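Local coordinates for endolytic peptidoglycan transglycosylase RlpA (PDB 6I05), which cleaves peptidoglycan as a lytic transglycosylase that strongly prefers naked glycan strands lacking stem peptides, and is represented here by its SPOR domain, at residues G3-P14 and I65-P78. Residues are numbered along the deposited sequence; the frame is centred on the assembly and turned at random.
Sequences GLYLQVGAFANP and IRVANLGQPTLVRP
Strand 74-76 pairs antiparallel with strand 4-11 and forms one edge of the four-stranded sheet of the SPOR domain, a short C-terminal strand added beside the first strand in the chain. Q7 and T74 make the regular hydrogen-bonded pair: Q7 N donates to T74 O at 2.8 Å and T74 N to Q7 O at 2.9 Å. Farther along, V76 N reaches Y5 O at 3.0 Å from above the carbonyl plane. Where the strands part, a water bridges Y5 N to V76 O, and toward the other end another joins V8 O to Q72 N.

On the sheet face carrying Y5, Q7 and V76, P78 lies over the tyrosine ring in a CH-pi contact, its CG 3.9 Å from the centroid. V76 CG1 meets Q7 CB at 3.6 Å, the two side chains crossing at about a right angle. Q7 leaves the strand with CG anti to its N (chi1 178°) and stays extended, and its OE1 is hydrogen-bonded to R48 NE of strand 42-52.

On the other face, V8 CG1 packs on I65 CG2 at 3.9 Å, joining the sheet to the end of helix 55-67. L6 also touches V58 and Q62 of that helix, V8 meets L24 of helix 14-25, and strand 42-52 pairs with the far edge of strand 4-11.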
loop_
_atom_site.group_PDB
_atom_site.type_symbol
_atom_site.label_atom_id
_atom_site.label_comp_id
_atom_site.label_asym_id
_atom_site.label_seq_id
_atom_site.Cartn_x
_atom_site.Cartn_y
_atom_site.Cartn_z
ATOM N N GLY A 3 12.645 2.826 8.536
ATOM C CA GLY A 3 11.195 2.908 8.521
ATOM C C GLY A 3 10.487 1.644 8.065
ATOM O O GLY A 3 11.072 0.771 7.425
ATOM N N LEU A 4 9.204 1.553 8.392
ATOM C CA LEU A 4 8.392 0.373 8.134
ATOM C C LEU A 4 7.453 0.637 6.961
ATOM O O LEU A 4 7.001 1.766 6.753
ATOM C CB LEU A 4 7.590 0.036 9.389
ATOM C CG LEU A 4 8.480 -0.280 10.593
ATOM C CD1 LEU A 4 7.644 -0.363 11.857
ATOM C CD2 LEU A 4 9.243 -1.577 10.373
ATOM N N TYR A 5 7.135 -0.414 6.201
ATOM C CA TYR A 5 6.319 -0.260 5.005
ATOM C C TYR A 5 5.200 -1.286 4.991
ATOM O O TYR A 5 5.373 -2.422 5.439
ATOM C CB TYR A 5 7.154 -0.436 3.738
ATOM C CG TYR A 5 8.163 0.660 3.527
ATOM C CD1 TYR A 5 9.407 0.611 4.133
ATOM C CD2 TYR A 5 7.875 1.744 2.712
ATOM C CE1 TYR A 5 10.342 1.617 3.934
ATOM C CE2 TYR A 5 8.794 2.756 2.508
ATOM C CZ TYR A 5 10.026 2.688 3.119
ATOM O OH TYR A 5 10.937 3.691 2.902
ATOM N N LEU A 6 4.054 -0.876 4.450
ATOM C CA LEU A 6 2.917 -1.758 4.225
ATOM C C LEU A 6 2.661 -1.865 2.731
ATOM O O LEU A 6 2.905 -0.919 1.976
ATOM C CB LEU A 6 1.644 -1.209 4.881
ATOM C CG LEU A 6 1.591 -1.228 6.406
ATOM C CD1 LEU A 6 0.423 -0.394 6.905
ATOM C CD2 LEU A 6 1.488 -2.666 6.902
ATOM N N GLN A 7 2.170 -3.028 2.310
ATOM C CA GLN A 7 1.622 -3.213 0.972
ATOM C C GLN A 7 0.131 -3.479 1.114
ATOM O O GLN A 7 -0.286 -4.270 1.967
ATOM C CB GLN A 7 2.298 -4.366 0.233
ATOM C CG GLN A 7 1.728 -4.617 -1.157
ATOM C CD GLN A 7 2.657 -5.452 -2.006
ATOM O OE1 GLN A 7 3.842 -5.144 -2.133
ATOM N NE2 GLN A 7 2.128 -6.525 -2.584
ATOM N N VAL A 8 -0.669 -2.805 0.292
ATOM C CA VAL A 8 -2.116 -2.882 0.401
ATOM C C VAL A 8 -2.757 -3.630 -0.766
ATOM O O VAL A 8 -3.850 -4.186 -0.608
ATOM C CB VAL A 8 -2.736 -1.479 0.578
ATOM C CG1 VAL A 8 -4.229 -1.560 0.869
ATOM C CG2 VAL A 8 -2.016 -0.726 1.697
ATOM N N GLY A 9 -2.115 -3.659 -1.925
ATOM C CA GLY A 9 -2.612 -4.419 -3.053
ATOM C C GLY A 9 -1.537 -4.496 -4.108
ATOM O O GLY A 9 -0.517 -3.806 -4.046
ATOM N N ALA A 10 -1.787 -5.344 -5.092
ATOM C CA ALA A 10 -0.890 -5.494 -6.223
ATOM C C ALA A 10 -1.760 -5.827 -7.423
ATOM O O ALA A 10 -2.647 -6.678 -7.321
ATOM C CB ALA A 10 0.127 -6.609 -5.959
ATOM N N PHE A 11 -1.529 -5.137 -8.537
ATOM C CA PHE A 11 -2.461 -5.146 -9.655
ATOM C C PHE A 11 -1.711 -5.269 -10.970
ATOM O O PHE A 11 -0.626 -4.715 -11.136
ATOM C CB PHE A 11 -3.271 -3.843 -9.705
ATOM C CG PHE A 11 -4.014 -3.549 -8.438
ATOM C CD1 PHE A 11 -3.420 -2.810 -7.428
ATOM C CD2 PHE A 11 -5.307 -4.019 -8.252
ATOM C CE1 PHE A 11 -4.099 -2.544 -6.252
ATOM C CE2 PHE A 11 -5.994 -3.753 -7.074
ATOM C CZ PHE A 11 -5.386 -3.012 -6.076
ATOM N N ALA A 12 -2.325 -5.977 -11.921
ATOM C CA ALA A 12 -1.833 -5.967 -13.294
ATOM C C ALA A 12 -2.194 -4.671 -14.013
ATOM O O ALA A 12 -1.446 -4.221 -14.889
ATOM C CB ALA A 12 -2.393 -7.168 -14.060
ATOM N N ASN A 13 -3.320 -4.058 -13.652
ATOM C CA ASN A 13 -3.805 -2.856 -14.324
ATOM C C ASN A 13 -3.304 -1.624 -13.582
ATOM O O ASN A 13 -3.605 -1.470 -12.392
ATOM C CB ASN A 13 -5.330 -2.866 -14.349
ATOM C CG ASN A 13 -5.931 -1.521 -14.733
ATOM O OD1 ASN A 13 -5.311 -0.710 -15.422
ATOM N ND2 ASN A 13 -7.162 -1.285 -14.292
ATOM N N PRO A 14 -2.553 -0.727 -14.228
ATOM C CA PRO A 14 -2.035 0.441 -13.496
ATOM C C PRO A 14 -3.114 1.395 -13.010
ATOM O O PRO A 14 -2.916 2.053 -11.982
ATOM C CB PRO A 14 -1.086 1.105 -14.500
ATOM C CG PRO A 14 -1.580 0.664 -15.822
ATOM C CD PRO A 14 -2.108 -0.734 -15.632
ATOM N N ILE A 65 -6.980 1.253 7.272
ATOM C CA ILE A 65 -7.171 0.708 5.933
ATOM C C ILE A 65 -8.320 -0.295 5.924
ATOM O O ILE A 65 -9.143 -0.314 4.997
ATOM C CB ILE A 65 -5.849 0.100 5.429
ATOM C CG1 ILE A 65 -4.826 1.215 5.181
ATOM C CG2 ILE A 65 -6.081 -0.757 4.196
ATOM C CD1 ILE A 65 -3.381 0.737 5.116
ATOM N N ARG A 66 -8.411 -1.127 6.966
ATOM C CA ARG A 66 -9.511 -2.081 7.049
ATOM C C ARG A 66 -10.851 -1.381 7.259
ATOM O O ARG A 66 -11.856 -1.775 6.656
ATOM C CB ARG A 66 -9.245 -3.126 8.136
ATOM C CG ARG A 66 -8.095 -4.072 7.808
ATOM C CD ARG A 66 -8.151 -5.331 8.655
ATOM N NE ARG A 66 -7.192 -6.332 8.187
ATOM C CZ ARG A 66 -5.954 -6.459 8.654
ATOM N NH1 ARG A 66 -5.515 -5.652 9.614
ATOM N NH2 ARG A 66 -5.153 -7.400 8.163
ATOM N N VAL A 67 -10.892 -0.336 8.096
ATOM C CA VAL A 67 -12.129 0.429 8.275
ATOM C C VAL A 67 -12.615 0.972 6.942
ATOM O O VAL A 67 -13.816 0.956 6.648
ATOM C CB VAL A 67 -11.938 1.559 9.306
ATOM C CG1 VAL A 67 -13.118 2.549 9.280
ATOM C CG2 VAL A 67 -11.768 0.991 10.691
ATOM N N ALA A 68 -11.688 1.454 6.113
ATOM C CA ALA A 68 -12.018 2.009 4.810
ATOM C C ALA A 68 -12.304 0.939 3.769
ATOM O O ALA A 68 -12.657 1.282 2.635
ATOM C CB ALA A 68 -10.875 2.904 4.328
ATOM N N ASN A 69 -12.146 -0.336 4.121
ATOM C CA ASN A 69 -12.424 -1.451 3.222
ATOM C C ASN A 69 -11.570 -1.387 1.961
ATOM O O ASN A 69 -12.048 -1.635 0.854
ATOM C CB ASN A 69 -13.917 -1.551 2.895
ATOM C CG ASN A 69 -14.307 -2.910 2.374
ATOM O OD1 ASN A 69 -13.654 -3.907 2.667
ATOM N ND2 ASN A 69 -15.377 -2.959 1.590
ATOM N N LEU A 70 -10.293 -1.053 2.128
ATOM C CA LEU A 70 -9.409 -0.835 0.993
ATOM C C LEU A 70 -8.474 -2.002 0.708
ATOM O O LEU A 70 -7.755 -1.963 -0.294
ATOM C CB LEU A 70 -8.612 0.465 1.163
ATOM C CG LEU A 70 -9.442 1.742 1.023
ATOM C CD1 LEU A 70 -8.601 2.974 1.319
ATOM C CD2 LEU A 70 -10.048 1.834 -0.369
ATOM N N GLY A 71 -8.474 -3.039 1.529
ATOM C CA GLY A 71 -7.660 -4.200 1.261
ATOM C C GLY A 71 -7.066 -4.747 2.538
ATOM O O GLY A 71 -7.397 -4.315 3.640
ATOM N N GLN A 72 -6.177 -5.726 2.378
ATOM C CA GLN A 72 -5.540 -6.400 3.505
ATOM C C GLN A 72 -4.095 -5.936 3.607
ATOM O O GLN A 72 -3.233 -6.406 2.850
ATOM C CB GLN A 72 -5.608 -7.920 3.328
ATOM C CG GLN A 72 -7.021 -8.500 3.397
ATOM C CD GLN A 72 -7.743 -8.188 4.702
ATOM O OE1 GLN A 72 -7.120 -8.022 5.754
ATOM N NE2 GLN A 72 -9.067 -8.114 4.637
ATOM N N PRO A 73 -3.787 -5.014 4.514
ATOM C CA PRO A 73 -2.455 -4.395 4.547
ATOM C C PRO A 73 -1.457 -5.301 5.262
ATOM O O PRO A 73 -1.682 -5.705 6.403
ATOM C CB PRO A 73 -2.703 -3.108 5.340
ATOM C CG PRO A 73 -3.868 -3.439 6.233
ATOM C CD PRO A 73 -4.699 -4.462 5.530
ATOM N N THR A 74 -0.343 -5.600 4.596
ATOM C CA THR A 74 0.690 -6.478 5.131
ATOM C C THR A 74 2.039 -5.771 5.152
ATOM O O THR A 74 2.330 -4.941 4.299
ATOM C CB THR A 74 0.799 -7.777 4.315
ATOM O OG1 THR A 74 1.115 -7.467 2.953
ATOM C CG2 THR A 74 -0.508 -8.540 4.351
ATOM N N LEU A 75 2.862 -6.105 6.141
ATOM C CA LEU A 75 4.206 -5.544 6.217
ATOM C C LEU A 75 5.073 -6.087 5.092
ATOM O O LEU A 75 5.025 -7.280 4.768
ATOM C CB LEU A 75 4.852 -5.890 7.554
ATOM C CG LEU A 75 4.479 -4.963 8.709
ATOM C CD1 LEU A 75 4.872 -5.591 10.012
ATOM C CD2 LEU A 75 5.172 -3.612 8.555
ATOM N N VAL A 76 5.889 -5.204 4.501
ATOM C CA VAL A 76 6.847 -5.573 3.463
ATOM C C VAL A 76 8.158 -4.835 3.708
ATOM O O VAL A 76 8.193 -3.771 4.329
ATOM C CB VAL A 76 6.339 -5.238 2.042
ATOM C CG1 VAL A 76 5.141 -6.113 1.679
ATOM C CG2 VAL A 76 6.031 -3.725 1.907
ATOM N N ARG A 77 9.248 -5.402 3.196
ATOM C CA ARG A 77 10.559 -4.754 3.271
ATOM C C ARG A 77 11.085 -4.522 1.863
ATOM O O ARG A 77 11.562 -5.471 1.213
ATOM C CB ARG A 77 11.546 -5.593 4.082
ATOM C CG ARG A 77 11.557 -5.266 5.571
ATOM C CD ARG A 77 12.150 -6.405 6.387
ATOM N NE ARG A 77 11.419 -7.654 6.192
ATOM C CZ ARG A 77 11.935 -8.745 5.636
ATOM N NH1 ARG A 77 13.194 -8.748 5.217
ATOM N NH2 ARG A 77 11.192 -9.835 5.498
ATOM N N PRO A 78 11.023 -3.285 1.342
ATOM C CA PRO A 78 11.497 -2.969 -0.012
ATOM C C PRO A 78 12.986 -3.239 -0.189
ATOM O O PRO A 78 13.762 -2.890 0.701
ATOM C CB PRO A 78 11.218 -1.466 -0.140
ATOM C CG PRO A 78 10.159 -1.184 0.870
ATOM C CD PRO A 78 10.456 -2.104 2.012
HETATM O O HOH W 1 8.629 -2.864 6.710
HETATM O O HOH W 2 -1.226 -7.126 0.994
HETATM O O HOH W 3 -5.347 -6.388 -0.303
#